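Local coordinates for protein SxtG (Microseira wollei, PDB 6U1R) that is an amidinotransferase of the saxitoxin biosynthetic pathway, probably transferring an amidino group by way of a covalent amidino-cysteine intermediate, at residues Leu37-Val42 with Lys106-Lys111; Gly43-Ala48 with Glu357-Phe362; Asn134-Phe139 with Cys368-Val373; Ile146-Met151 with Ala175-Ala180; Asp215-Val220 with His264-Leu269. All coordinates share one frame; numbering follows the deposited sequence.

Contact 1: residues Leu37-Val42 with Lys106-Lys111; sequences LEEVIV and KVRRVK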
# COMPACT_ATOMS: atom_id res chain seq x y z
N LEU A 37 -1.22 -28.37 1.69
CA LEU A 37 -1.45 -27.33 0.69
C LEU A 37 -2.76 -27.59 -0.05
O LEU A 37 -2.93 -28.66 -0.65
CB LEU A 37 -0.28 -27.27 -0.29
CG LEU A 37 -0.28 -26.16 -1.35
CD1 LEU A 37 -0.37 -24.79 -0.70
CD2 LEU A 37 0.96 -26.27 -2.23
N GLU A 38 -3.68 -26.63 -0.00
CA GLU A 38 -4.99 -26.76 -0.65
C GLU A 38 -5.13 -25.91 -1.90
O GLU A 38 -5.75 -26.34 -2.87
CB GLU A 38 -6.11 -26.40 0.34
CG GLU A 38 -6.27 -27.42 1.47
CD GLU A 38 -7.50 -27.21 2.35
OE1 GLU A 38 -8.18 -26.17 2.24
OE2 GLU A 38 -7.79 -28.11 3.17
N GLU A 39 -4.56 -24.70 -1.89
CA GLU A 39 -4.71 -23.81 -3.04
C GLU A 39 -3.45 -22.97 -3.14
O GLU A 39 -2.93 -22.49 -2.13
CB GLU A 39 -5.96 -22.93 -2.92
CG GLU A 39 -6.13 -21.97 -4.11
CD GLU A 39 -7.54 -21.40 -4.26
OE1 GLU A 39 -8.50 -22.03 -3.77
OE2 GLU A 39 -7.69 -20.32 -4.88
N VAL A 40 -2.96 -22.81 -4.37
CA VAL A 40 -1.72 -22.10 -4.65
C VAL A 40 -1.90 -21.26 -5.92
O VAL A 40 -2.54 -21.70 -6.88
CB VAL A 40 -0.55 -23.11 -4.78
CG1 VAL A 40 -0.69 -23.98 -6.06
CG2 VAL A 40 0.80 -22.41 -4.73
N ILE A 41 -1.37 -20.02 -5.91
CA ILE A 41 -1.20 -19.24 -7.13
C ILE A 41 0.13 -19.64 -7.75
O ILE A 41 1.14 -19.70 -7.04
CB ILE A 41 -1.24 -17.72 -6.85
CG1 ILE A 41 -2.56 -17.34 -6.15
CG2 ILE A 41 -1.02 -16.94 -8.15
CD1 ILE A 41 -2.70 -15.85 -5.73
N VAL A 42 0.14 -19.92 -9.04
CA VAL A 42 1.38 -20.24 -9.75
C VAL A 42 1.66 -19.13 -10.75
O VAL A 42 0.73 -18.58 -11.35
CB VAL A 42 1.31 -21.63 -10.42
CG1 VAL A 42 2.58 -21.96 -11.15
CG2 VAL A 42 1.09 -22.71 -9.36
N LYS A 106 -5.35 -27.35 -5.65
CA LYS A 106 -6.02 -26.46 -6.61
C LYS A 106 -5.05 -25.37 -7.05
O LYS A 106 -4.48 -24.68 -6.20
CB LYS A 106 -7.25 -25.84 -5.98
CG LYS A 106 -8.02 -24.87 -6.88
CD LYS A 106 -9.28 -24.39 -6.15
CE LYS A 106 -9.98 -23.24 -6.85
NZ LYS A 106 -10.91 -22.54 -5.92
N VAL A 107 -4.88 -25.19 -8.35
CA VAL A 107 -3.90 -24.26 -8.91
C VAL A 107 -4.62 -23.11 -9.59
O VAL A 107 -5.51 -23.33 -10.42
CB VAL A 107 -2.96 -24.97 -9.90
CG1 VAL A 107 -2.06 -23.96 -10.67
CG2 VAL A 107 -2.10 -25.96 -9.14
N ARG A 108 -4.25 -21.88 -9.22
CA ARG A 108 -4.73 -20.68 -9.90
C ARG A 108 -3.60 -20.14 -10.76
O ARG A 108 -2.57 -19.70 -10.24
CB ARG A 108 -5.19 -19.62 -8.89
CG ARG A 108 -6.07 -20.11 -7.76
CD ARG A 108 -7.36 -20.80 -8.24
NE ARG A 108 -8.29 -19.89 -8.91
CZ ARG A 108 -9.17 -19.11 -8.30
NH1 ARG A 108 -9.26 -19.08 -6.98
NH2 ARG A 108 -9.95 -18.32 -9.02
N ARG A 109 -3.79 -20.16 -12.08
CA ARG A 109 -2.78 -19.71 -13.03
C ARG A 109 -2.96 -18.22 -13.28
O ARG A 109 -3.99 -17.80 -13.79
CB ARG A 109 -2.89 -20.45 -14.37
CG ARG A 109 -2.50 -21.90 -14.35
CD ARG A 109 -2.90 -22.54 -15.69
NE ARG A 109 -2.58 -23.96 -15.80
CZ ARG A 109 -1.58 -24.46 -16.52
NH1 ARG A 109 -0.75 -23.67 -17.21
NH2 ARG A 109 -1.41 -25.78 -16.57
N VAL A 110 -1.95 -17.43 -12.91
CA VAL A 110 -2.04 -16.00 -13.19
C VAL A 110 -1.91 -15.79 -14.69
O VAL A 110 -1.11 -16.46 -15.37
CB VAL A 110 -0.96 -15.22 -12.41
CG1 VAL A 110 0.39 -15.41 -13.02
CG2 VAL A 110 -1.31 -13.74 -12.39
N LYS A 111 -2.74 -14.87 -15.23
CA LYS A 111 -2.72 -14.49 -16.65
C LYS A 111 -1.74 -13.35 -16.87
O LYS A 111 -1.73 -12.39 -16.09
CB LYS A 111 -4.10 -14.05 -17.12
CG LYS A 111 -5.24 -14.99 -16.77
CD LYS A 111 -6.60 -14.29 -16.90
CE LYS A 111 -7.73 -15.28 -17.09
NZ LYS A 111 -7.51 -16.56 -16.33
O HOH W 1 -10.81 -20.58 -3.34

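Contact 2: residues Gly43-Ala48 with Glu357-Phe362; sequences GSVEGA and ESYYPF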
# COMPACT_ATOMS: atom_id res chain seq x y z
N GLY A 43 2.93 -18.78 -10.90
CA GLY A 43 3.32 -17.70 -11.78
C GLY A 43 3.16 -18.03 -13.26
O GLY A 43 2.76 -19.13 -13.67
N SER A 44 3.48 -17.04 -14.08
CA SER A 44 3.42 -17.14 -15.53
C SER A 44 4.65 -16.48 -16.13
O SER A 44 5.10 -15.44 -15.64
CB SER A 44 2.15 -16.46 -16.08
OG SER A 44 2.26 -16.21 -17.48
N VAL A 45 5.21 -17.09 -17.18
CA VAL A 45 6.36 -16.51 -17.87
C VAL A 45 5.97 -15.79 -19.15
O VAL A 45 6.84 -15.19 -19.79
CB VAL A 45 7.42 -17.58 -18.20
CG1 VAL A 45 8.09 -18.05 -16.95
CG2 VAL A 45 6.80 -18.77 -18.94
N GLU A 46 4.71 -15.82 -19.55
CA GLU A 46 4.30 -15.17 -20.79
C GLU A 46 4.47 -13.66 -20.69
O GLU A 46 4.16 -13.06 -19.65
CB GLU A 46 2.85 -15.52 -21.10
CG GLU A 46 2.62 -17.03 -21.27
CD GLU A 46 1.34 -17.33 -22.01
OE1 GLU A 46 0.36 -17.74 -21.36
OE2 GLU A 46 1.32 -17.16 -23.25
N GLY A 47 4.96 -13.04 -21.76
CA GLY A 47 5.15 -11.60 -21.83
C GLY A 47 6.28 -11.07 -20.99
O GLY A 47 6.39 -9.85 -20.82
N ALA A 48 7.12 -11.96 -20.47
CA ALA A 48 8.17 -11.60 -19.52
C ALA A 48 9.25 -10.73 -20.17
O ALA A 48 9.63 -10.93 -21.32
CB ALA A 48 8.80 -12.88 -18.95
N GLU A 357 14.74 -26.39 -14.50
CA GLU A 357 15.84 -25.45 -14.69
C GLU A 357 15.54 -24.38 -15.74
O GLU A 357 16.19 -23.32 -15.72
CB GLU A 357 17.13 -26.16 -15.09
CG GLU A 357 17.69 -27.01 -13.98
CD GLU A 357 19.15 -27.35 -14.19
OE1 GLU A 357 19.59 -27.46 -15.36
OE2 GLU A 357 19.85 -27.49 -13.16
N SER A 358 14.57 -24.62 -16.64
CA SER A 358 14.18 -23.60 -17.61
C SER A 358 13.50 -22.41 -16.96
O SER A 358 13.37 -21.36 -17.60
CB SER A 358 13.23 -24.16 -18.67
OG SER A 358 13.91 -25.11 -19.49
N TYR A 359 13.05 -22.56 -15.72
CA TYR A 359 12.47 -21.45 -14.97
C TYR A 359 13.53 -20.56 -14.34
O TYR A 359 13.27 -19.38 -14.09
CB TYR A 359 11.54 -22.00 -13.90
CG TYR A 359 10.32 -21.14 -13.62
CD1 TYR A 359 9.17 -21.26 -14.41
CD2 TYR A 359 10.29 -20.25 -12.55
CE1 TYR A 359 8.04 -20.49 -14.16
CE2 TYR A 359 9.16 -19.47 -12.30
CZ TYR A 359 8.05 -19.59 -13.10
OH TYR A 359 6.93 -18.84 -12.85
N TYR A 360 14.74 -21.09 -14.10
CA TYR A 360 15.74 -20.33 -13.36
C TYR A 360 16.08 -18.98 -13.98
O TYR A 360 16.36 -18.04 -13.21
CB TYR A 360 17.02 -21.16 -13.22
CG TYR A 360 16.93 -22.42 -12.37
CD1 TYR A 360 15.78 -22.78 -11.69
CD2 TYR A 360 18.03 -23.26 -12.26
CE1 TYR A 360 15.73 -23.94 -10.92
CE2 TYR A 360 18.00 -24.40 -11.50
CZ TYR A 360 16.85 -24.73 -10.83
OH TYR A 360 16.79 -25.87 -10.07
N PRO A 361 16.13 -18.81 -15.31
CA PRO A 361 16.45 -17.48 -15.86
C PRO A 361 15.39 -16.44 -15.53
O PRO A 361 15.66 -15.24 -15.67
CB PRO A 361 16.53 -17.71 -17.38
CG PRO A 361 16.57 -19.18 -17.58
CD PRO A 361 15.98 -19.82 -16.37
N PHE A 362 14.20 -16.86 -15.11
CA PHE A 362 13.17 -15.96 -14.64
C PHE A 362 13.28 -15.68 -13.15
O PHE A 362 12.35 -15.10 -12.57
CB PHE A 362 11.79 -16.52 -15.00
CG PHE A 362 11.61 -16.72 -16.47
CD1 PHE A 362 12.06 -17.89 -17.07
CD2 PHE A 362 11.04 -15.73 -17.27
CE1 PHE A 362 11.93 -18.08 -18.45
CE2 PHE A 362 10.91 -15.90 -18.64
CZ PHE A 362 11.36 -17.07 -19.24

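Contact 3: residues Asn134-Phe139 with Cys368-Val373; sequences NPRDVF and CATLDV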
# COMPACT_ATOMS: atom_id res chain seq x y z
N ASN A 134 7.16 -14.83 -10.39
CA ASN A 134 7.53 -15.01 -8.98
C ASN A 134 6.49 -14.39 -8.05
O ASN A 134 6.75 -13.36 -7.43
CB ASN A 134 8.89 -14.38 -8.70
CG ASN A 134 10.02 -14.98 -9.52
OD1 ASN A 134 10.59 -16.00 -9.15
ND2 ASN A 134 10.37 -14.33 -10.62
N PRO A 135 5.31 -15.00 -7.91
CA PRO A 135 4.33 -14.49 -6.93
C PRO A 135 4.90 -14.33 -5.52
O PRO A 135 4.46 -13.43 -4.77
CB PRO A 135 3.21 -15.55 -6.94
CG PRO A 135 3.49 -16.46 -8.06
CD PRO A 135 4.90 -16.28 -8.52
N ARG A 136 5.85 -15.19 -5.14
CA ARG A 136 6.41 -15.16 -3.79
C ARG A 136 7.10 -13.84 -3.48
O ARG A 136 7.23 -13.46 -2.31
CB ARG A 136 7.40 -16.33 -3.64
CG ARG A 136 7.99 -16.55 -2.25
CD ARG A 136 7.04 -17.26 -1.30
NE ARG A 136 6.56 -18.54 -1.84
CZ ARG A 136 5.73 -19.35 -1.19
NH1 ARG A 136 5.35 -19.06 0.06
NH2 ARG A 136 5.30 -20.47 -1.75
N ASP A 137 7.60 -13.13 -4.49
CA ASP A 137 8.33 -11.88 -4.24
C ASP A 137 7.41 -10.73 -3.85
O ASP A 137 7.85 -9.79 -3.17
CB ASP A 137 9.11 -11.45 -5.49
CG ASP A 137 10.15 -12.45 -5.93
OD1 ASP A 137 10.39 -13.45 -5.21
OD2 ASP A 137 10.74 -12.23 -7.03
N VAL A 138 6.16 -10.77 -4.28
CA VAL A 138 5.31 -9.58 -4.40
C VAL A 138 4.36 -9.48 -3.22
O VAL A 138 3.95 -8.37 -2.84
CB VAL A 138 4.54 -9.63 -5.73
CG1 VAL A 138 3.59 -8.43 -5.88
CG2 VAL A 138 5.53 -9.69 -6.89
N PHE A 139 4.01 -10.62 -2.62
CA PHE A 139 2.98 -10.71 -1.59
C PHE A 139 3.43 -11.62 -0.46
O PHE A 139 4.05 -12.65 -0.72
CB PHE A 139 1.66 -11.30 -2.09
CG PHE A 139 1.13 -10.70 -3.36
CD1 PHE A 139 0.40 -9.53 -3.33
CD2 PHE A 139 1.36 -11.31 -4.58
CE1 PHE A 139 -0.12 -8.98 -4.49
CE2 PHE A 139 0.85 -10.74 -5.76
CZ PHE A 139 0.12 -9.58 -5.70
N CYS A 368 9.66 -19.84 -5.31
CA CYS A 368 9.50 -18.50 -5.88
C CYS A 368 8.27 -18.41 -6.77
O CYS A 368 7.62 -17.36 -6.84
CB CYS A 368 10.72 -18.13 -6.73
SG CYS A 368 12.21 -17.94 -5.79
N ALA A 369 7.99 -19.48 -7.51
CA ALA A 369 6.96 -19.53 -8.53
C ALA A 369 5.57 -19.70 -7.95
O ALA A 369 4.61 -19.74 -8.72
CB ALA A 369 7.25 -20.69 -9.50
N THR A 370 5.42 -19.76 -6.62
CA THR A 370 4.13 -20.02 -6.00
C THR A 370 3.82 -19.04 -4.88
O THR A 370 4.71 -18.47 -4.25
CB THR A 370 4.06 -21.45 -5.43
OG1 THR A 370 5.17 -21.67 -4.55
CG2 THR A 370 4.05 -22.47 -6.57
N LEU A 371 2.53 -18.85 -4.64
CA LEU A 371 2.05 -18.21 -3.42
C LEU A 371 1.02 -19.15 -2.81
O LEU A 371 -0.06 -19.36 -3.39
CB LEU A 371 1.44 -16.82 -3.70
CG LEU A 371 1.14 -16.00 -2.44
CD1 LEU A 371 2.44 -15.52 -1.78
CD2 LEU A 371 0.24 -14.81 -2.72
N ASP A 372 1.35 -19.73 -1.66
CA ASP A 372 0.48 -20.72 -0.99
C ASP A 372 -0.62 -20.02 -0.21
O ASP A 372 -0.54 -19.85 1.01
CB ASP A 372 1.30 -21.61 -0.07
CG ASP A 372 2.11 -20.82 0.94
OD1 ASP A 372 2.77 -19.85 0.53
OD2 ASP A 372 2.10 -21.17 2.15
N VAL A 373 -1.73 -19.70 -0.89
CA VAL A 373 -2.79 -18.93 -0.25
C VAL A 373 -3.60 -19.75 0.75
O VAL A 373 -4.17 -19.18 1.69
CB VAL A 373 -3.69 -18.27 -1.32
CG1 VAL A 373 -2.88 -17.28 -2.14
CG2 VAL A 373 -4.31 -19.28 -2.22

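Contact 4: residues Ile146-Met151 with Ala175-Ala180; sequences IIEAPM and AKWTAA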
# COMPACT_ATOMS: atom_id res chain seq x y z
N ILE A 146 -3.47 -11.08 2.89
CA ILE A 146 -2.48 -10.89 1.82
C ILE A 146 -1.94 -9.46 1.91
O ILE A 146 -2.71 -8.49 1.94
CB ILE A 146 -3.09 -11.20 0.44
CG1 ILE A 146 -3.56 -12.66 0.41
CG2 ILE A 146 -2.08 -10.93 -0.67
CD1 ILE A 146 -4.15 -13.11 -0.85
N ILE A 147 -0.61 -9.32 2.02
CA ILE A 147 0.07 -8.03 2.14
C ILE A 147 0.88 -7.77 0.87
O ILE A 147 1.74 -8.58 0.50
CB ILE A 147 1.00 -7.99 3.37
CG1 ILE A 147 0.23 -8.36 4.64
CG2 ILE A 147 1.64 -6.60 3.51
CD1 ILE A 147 1.13 -8.58 5.85
N GLU A 148 0.63 -6.63 0.23
CA GLU A 148 1.43 -6.23 -0.93
C GLU A 148 2.70 -5.54 -0.46
O GLU A 148 2.65 -4.53 0.26
CB GLU A 148 0.63 -5.32 -1.87
CG GLU A 148 -0.73 -5.93 -2.28
CD GLU A 148 -1.36 -5.32 -3.52
OE1 GLU A 148 -0.79 -4.37 -4.10
OE2 GLU A 148 -2.45 -5.81 -3.92
N ALA A 149 3.83 -6.09 -0.87
CA ALA A 149 5.14 -5.64 -0.45
C ALA A 149 5.50 -4.28 -1.05
O ALA A 149 5.17 -3.99 -2.21
CB ALA A 149 6.20 -6.65 -0.85
N PRO A 150 6.23 -3.44 -0.30
CA PRO A 150 6.74 -2.18 -0.86
C PRO A 150 8.09 -2.42 -1.53
O PRO A 150 9.13 -2.31 -0.88
CB PRO A 150 6.87 -1.28 0.37
CG PRO A 150 7.22 -2.26 1.50
CD PRO A 150 6.57 -3.59 1.13
N MET A 151 8.08 -2.78 -2.81
CA MET A 151 9.27 -3.32 -3.43
C MET A 151 10.24 -2.24 -3.89
O MET A 151 9.84 -1.20 -4.43
CB MET A 151 8.87 -4.21 -4.61
CG MET A 151 7.97 -5.39 -4.18
SD MET A 151 7.51 -6.48 -5.56
CE MET A 151 8.99 -7.46 -5.77
N ALA A 175 -11.15 -12.52 2.79
CA ALA A 175 -9.73 -12.34 3.08
C ALA A 175 -9.43 -10.90 3.45
O ALA A 175 -10.07 -9.95 2.97
CB ALA A 175 -8.89 -12.76 1.88
N LYS A 176 -8.42 -10.73 4.30
CA LYS A 176 -7.86 -9.41 4.55
C LYS A 176 -6.79 -9.11 3.50
O LYS A 176 -6.15 -10.02 2.96
CB LYS A 176 -7.30 -9.33 5.96
CG LYS A 176 -8.40 -9.47 7.00
CD LYS A 176 -7.89 -9.45 8.43
CE LYS A 176 -9.06 -9.49 9.42
NZ LYS A 176 -8.72 -8.82 10.71
N TRP A 177 -6.65 -7.83 3.17
CA TRP A 177 -5.88 -7.43 1.99
C TRP A 177 -5.36 -6.03 2.26
O TRP A 177 -6.13 -5.07 2.32
CB TRP A 177 -6.76 -7.50 0.74
CG TRP A 177 -6.13 -7.07 -0.55
CD1 TRP A 177 -4.80 -7.04 -0.86
CD2 TRP A 177 -6.83 -6.60 -1.70
NE1 TRP A 177 -4.64 -6.57 -2.14
CE2 TRP A 177 -5.87 -6.29 -2.68
CE3 TRP A 177 -8.18 -6.39 -2.00
CZ2 TRP A 177 -6.21 -5.80 -3.94
CZ3 TRP A 177 -8.52 -5.89 -3.24
CH2 TRP A 177 -7.54 -5.60 -4.20
N THR A 178 -4.05 -5.91 2.43
CA THR A 178 -3.45 -4.66 2.85
C THR A 178 -2.21 -4.42 2.00
O THR A 178 -1.70 -5.34 1.35
CB THR A 178 -3.10 -4.67 4.35
OG1 THR A 178 -2.06 -5.61 4.61
CG2 THR A 178 -4.27 -5.08 5.19
N ALA A 179 -1.75 -3.18 1.99
CA ALA A 179 -0.52 -2.83 1.29
C ALA A 179 0.38 -2.03 2.23
O ALA A 179 -0.10 -1.21 3.02
CB ALA A 179 -0.80 -2.00 0.04
N ALA A 180 1.67 -2.28 2.15
CA ALA A 180 2.61 -1.34 2.73
C ALA A 180 2.54 -0.06 1.90
O ALA A 180 2.23 -0.12 0.70
CB ALA A 180 4.03 -1.89 2.72
O HOH W 2 3.00 -1.79 -1.24

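Contact 5: residues Asp215-Val220 with His264-Leu269; sequences DAADFV and HIDTTL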
# COMPACT_ATOMS: atom_id res chain seq x y z
N ASP A 215 10.98 -7.08 -0.13
CA ASP A 215 10.37 -8.12 -0.94
C ASP A 215 9.85 -9.21 -0.01
O ASP A 215 10.52 -9.59 0.96
CB ASP A 215 11.37 -8.75 -1.91
CG ASP A 215 11.64 -7.89 -3.15
OD1 ASP A 215 11.35 -6.68 -3.13
OD2 ASP A 215 12.16 -8.45 -4.13
N ALA A 216 8.68 -9.76 -0.34
CA ALA A 216 8.10 -10.76 0.55
C ALA A 216 8.98 -12.00 0.64
O ALA A 216 9.01 -12.68 1.67
CB ALA A 216 6.69 -11.11 0.06
N ALA A 217 9.71 -12.30 -0.42
CA ALA A 217 10.51 -13.52 -0.44
C ALA A 217 11.82 -13.39 0.35
O ALA A 217 12.58 -14.37 0.40
CB ALA A 217 10.81 -13.92 -1.88
N ASP A 218 12.08 -12.25 0.98
CA ASP A 218 13.14 -12.18 1.98
C ASP A 218 12.69 -12.69 3.36
O ASP A 218 13.45 -12.57 4.34
CB ASP A 218 13.67 -10.74 2.12
CG ASP A 218 14.79 -10.44 1.14
OD1 ASP A 218 15.66 -11.32 0.94
OD2 ASP A 218 14.78 -9.32 0.55
N PHE A 219 11.49 -13.29 3.44
CA PHE A 219 10.93 -13.83 4.68
C PHE A 219 10.40 -15.25 4.46
O PHE A 219 9.89 -15.57 3.38
CB PHE A 219 9.81 -12.94 5.21
CG PHE A 219 10.24 -11.53 5.47
CD1 PHE A 219 10.20 -10.59 4.45
CD2 PHE A 219 10.70 -11.15 6.71
CE1 PHE A 219 10.61 -9.31 4.66
CE2 PHE A 219 11.10 -9.84 6.93
CZ PHE A 219 11.07 -8.92 5.91
N VAL A 220 10.54 -16.09 5.49
CA VAL A 220 9.91 -17.41 5.53
C VAL A 220 9.15 -17.54 6.84
O VAL A 220 9.51 -16.92 7.85
CB VAL A 220 10.92 -18.57 5.36
CG1 VAL A 220 11.33 -18.68 3.91
CG2 VAL A 220 12.14 -18.36 6.25
N HIS A 264 16.42 -12.25 -1.56
CA HIS A 264 15.48 -13.30 -1.20
C HIS A 264 16.16 -14.37 -0.36
O HIS A 264 17.36 -14.64 -0.53
CB HIS A 264 14.79 -13.90 -2.44
CG HIS A 264 14.10 -12.86 -3.27
ND1 HIS A 264 13.94 -12.96 -4.63
CD2 HIS A 264 13.56 -11.66 -2.91
CE1 HIS A 264 13.35 -11.87 -5.09
NE2 HIS A 264 13.09 -11.07 -4.06
N ILE A 265 15.41 -14.92 0.59
CA ILE A 265 15.96 -15.83 1.61
C ILE A 265 15.71 -17.30 1.28
O ILE A 265 16.25 -18.19 1.98
CB ILE A 265 15.37 -15.46 2.99
CG1 ILE A 265 16.30 -15.88 4.15
CG2 ILE A 265 13.93 -16.01 3.18
CD1 ILE A 265 15.85 -15.33 5.54
N ASP A 266 14.94 -17.61 0.23
CA ASP A 266 14.46 -18.97 0.03
C ASP A 266 15.41 -19.83 -0.80
O ASP A 266 15.00 -20.87 -1.34
CB ASP A 266 13.01 -18.97 -0.52
CG ASP A 266 12.77 -18.08 -1.74
OD1 ASP A 266 13.63 -17.27 -2.13
OD2 ASP A 266 11.64 -18.20 -2.31
N THR A 267 16.70 -19.46 -0.87
CA THR A 267 17.79 -20.41 -1.10
C THR A 267 18.78 -20.40 0.06
O THR A 267 19.87 -20.97 -0.07
CB THR A 267 18.54 -20.13 -2.41
OG1 THR A 267 19.15 -18.84 -2.39
CG2 THR A 267 17.62 -20.24 -3.60
N THR A 268 18.42 -19.80 1.20
CA THR A 268 19.29 -19.63 2.36
C THR A 268 18.76 -20.35 3.59
O THR A 268 19.51 -21.11 4.24
CB THR A 268 19.48 -18.13 2.66
OG1 THR A 268 20.12 -17.46 1.56
CG2 THR A 268 20.29 -17.90 3.95
N LEU A 269 17.48 -20.14 3.92
CA LEU A 269 16.86 -20.64 5.15
C LEU A 269 15.46 -21.10 4.77
O LEU A 269 14.60 -20.25 4.47
CB LEU A 269 16.82 -19.54 6.21
CG LEU A 269 16.50 -19.95 7.64
CD1 LEU A 269 17.71 -20.57 8.33
CD2 LEU A 269 15.97 -18.77 8.42

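Contact 1: residues Leu37-Val42 with Lys106-Lys111
E39 meets K106 and R108 on one face of two paired strands, and each of its carboxylate oxygens takes one of them. OE2 of E39 accepts from NH1 of R108 at 2.9 Å. NH1 comes to the syn side of OE2, tilted from the carboxylate plane, and OE2 lies in the guanidinium plane. OE1 of E39 faces NZ of K106 at 3.3 Å, a salt bridge whose hydrogen bond is weak. A water donates to that OE1 and accepts weakly from the same NZ. E39 and K106 run side by side. The R108 chain bends at chi2 (-57°) and chi3 (-67°), which place CD and NE. On the other face, CG2 of V42 packs on CG1 of V107 at 3.6 Å, and V40 touches V107 more loosely.

Beneath these side chains, strands 37-42 and 106-109 pair in parallel. V40 bonds to both K106 and R108: its N gives to K106 O, and its O takes R108 N at 2.9 Å. V42 N continues the pattern to R108 O. In the three-stranded mixed sheet, strand 37-42 is central. E38 and E39 both face R374 in a classic beta bulge on the 370-375 side.

Further out, Y170 and R374 also hold the E39 carboxylate, and E169 pairs with R108. Helix 83-102 covers V42 and V107 through L100.

Contact 2: residues Gly43-Ala48 with Glu357-Phe362
The contact of V45 and A48 with Y359 and F362 is buried apolar packing between two loops. Segment 43-48 follows strand 37-42, and segment 357-362 lies between strands 350-354 and 370-375. The Y359 side chain is about 6 Å from that of C368, the predicted amidino-cysteine residue. V45 sends CG1 over one face of the F362 ring, 3.7 Å from its centroid and only 9° off the normal. This is a CH-pi contact. With chi1 at -70° CG1 is anti to the carbonyl carbon, and this is the methyl that meets the ring. It also meets CE1 of Y359 at 3.7 Å. A48 reaches F362 differently: its CB lies at the ring edge, near the plane, 3.7 Å from CE2. A type II turn from V45 to A48 brings the two residues to one ring.

The OH of Y359 hydrogen-bonds to A133 O. Y81 stacks on F362, and A89 of helix 83-102 also touches the F362 side chain. No hydrogen bond joins the two segments, so their direct contact rests on shape and on methyl groups meeting aromatic rings.

Contact 3: residues Asn134-Phe139 with Cys368-Val373
The R136 and T370 side chains run alongside each other in one direction, while R136 and D372 cross at a slant. The R136 chain bends at chi2 (78°) and chi3 (55°), and its guanidinium reaches both. NH2 donates to OG1 of T370 at 3.0 Å, with OG1 in the guanidinium plane. NH1 forms a salt bridge to OD1 of D372 at 2.7 Å, from above the carboxylate plane and with a bent N-H...O angle of 132°. CA of L371 lies over one guanidinium face, toward the rim. R136 NE donates to H367 O, and R221 and R375 bind the second oxygen of D372.

The contact joins the short helix about 135-138 to the start of strand 370-375. It also holds C368, the predicted amidino-cysteine residue of this amidinotransferase. C368 O accepts from R136 N at 3.3 Å and receives a CA-H...O contact from N134. OD1 of N134 approaches CB of C368 at 3.2 Å, while ND2 of N134 bonds to F362 O.

The apolar side is built round L371. F139 crosses it at about a right angle, with CB 3.8 Å from CD2 of L371. P135 CB packs against L371 CB at 3.9 Å.

Contact 4: residues Ile146-Met151 with Ala175-Ala180
E148 and W177 join their side chains across two parallel strands of a beta-alpha-beta unit, formed by strand 145-148, helix 164-172 and strand 176-179. CB of E148 lies 4.1 Å from CB of A179, its bridge partner. CG passes near T178 O and the indole nitrogen. With chi2 at -161° the chain extends to CD, which faces NE1 of W177. At the tip, OE2 accepts from that NE1 at 2.9 Å. The donor comes to the anti side of the carboxylate, and OE2 lies in the indole plane. The carboxylate and ring planes are 39° apart. OE1 of E148 goes to R164 of the helix in a salt bridge, so both oxygens are used.

The backbone pairing is regular. I146 N gives to K176 O and I146 O takes T178 N. E148 N gives to T178 O at 2.9 Å, and E148 O takes A180 N. On the opposite face of the sheet, I147 and T178 lie side by side, with CG1 of I147 3.6 Å from OG1 of T178. That hydroxyl has E145 as its polar partner.

Strand 176-179 also borders the second subunit. W177 O bonds to W241 of that subunit, and P181 of that subunit packs on E148, W177 and A179. Past the strand ends, CB of A180 presses on P150, only 3.4 Å from both its CG and CD.

Contact 5: residues Asp215-Val220 with His264-Leu269
H264 and D215, both predicted active-site residues, are joined by a straight hydrogen bond. NE2 of H264 gives to OD2 of D215 at 2.8 Å. OD2 accepts through its anti lone pair, and it lies in the imidazole plane. The carboxylate is turned 31° from the ring. With chi1 at -56° CG of H264 stands anti to the carbonyl carbon, and the ring beyond it meets D215 at one edge and A217 on one face. CB of A217 sits over that face, 3.7 Å from CD2, as a CH-pi contact.

The backbone of H264 is held too. Its N makes a weak bond to OD1 of D218, whose carboxylate is fixed by T234, S231 and Q229. The next N, of I265, gives to A217 O at 2.9 Å. I265 places CG2 between its backbone N and carbonyl carbon, and this methyl packs 3.8 Å from CG1 of V220.

D137 of helix 135-138 touches A217 and H264. Strand 225-229 pairs with strand 219-222, and strand 251-255 lies against I265 and L269 through I255.

Contacts 1 and 3 share one sheet, where strand 37-42 lies between 106-109 and 370-375; their centres are 10 Å apart. Contact 2 continues from strand 37-42 and touches contact 3 through F362 with N134 and G43 with A369. Contact 3 is in the middle: it touches each of the other four. Contact 4 joins it through V138 and A149, and contact 5 through D137 and A216. Contacts 4 and 5 follow in series along the chain, both nested inside the loop closed by contact 3. Contacts 3 and 5 together hold the three predicted active-site residues, and the C368 side chain is about 5 Å from that of H264. Contact 4 reaches outward to the second subunit.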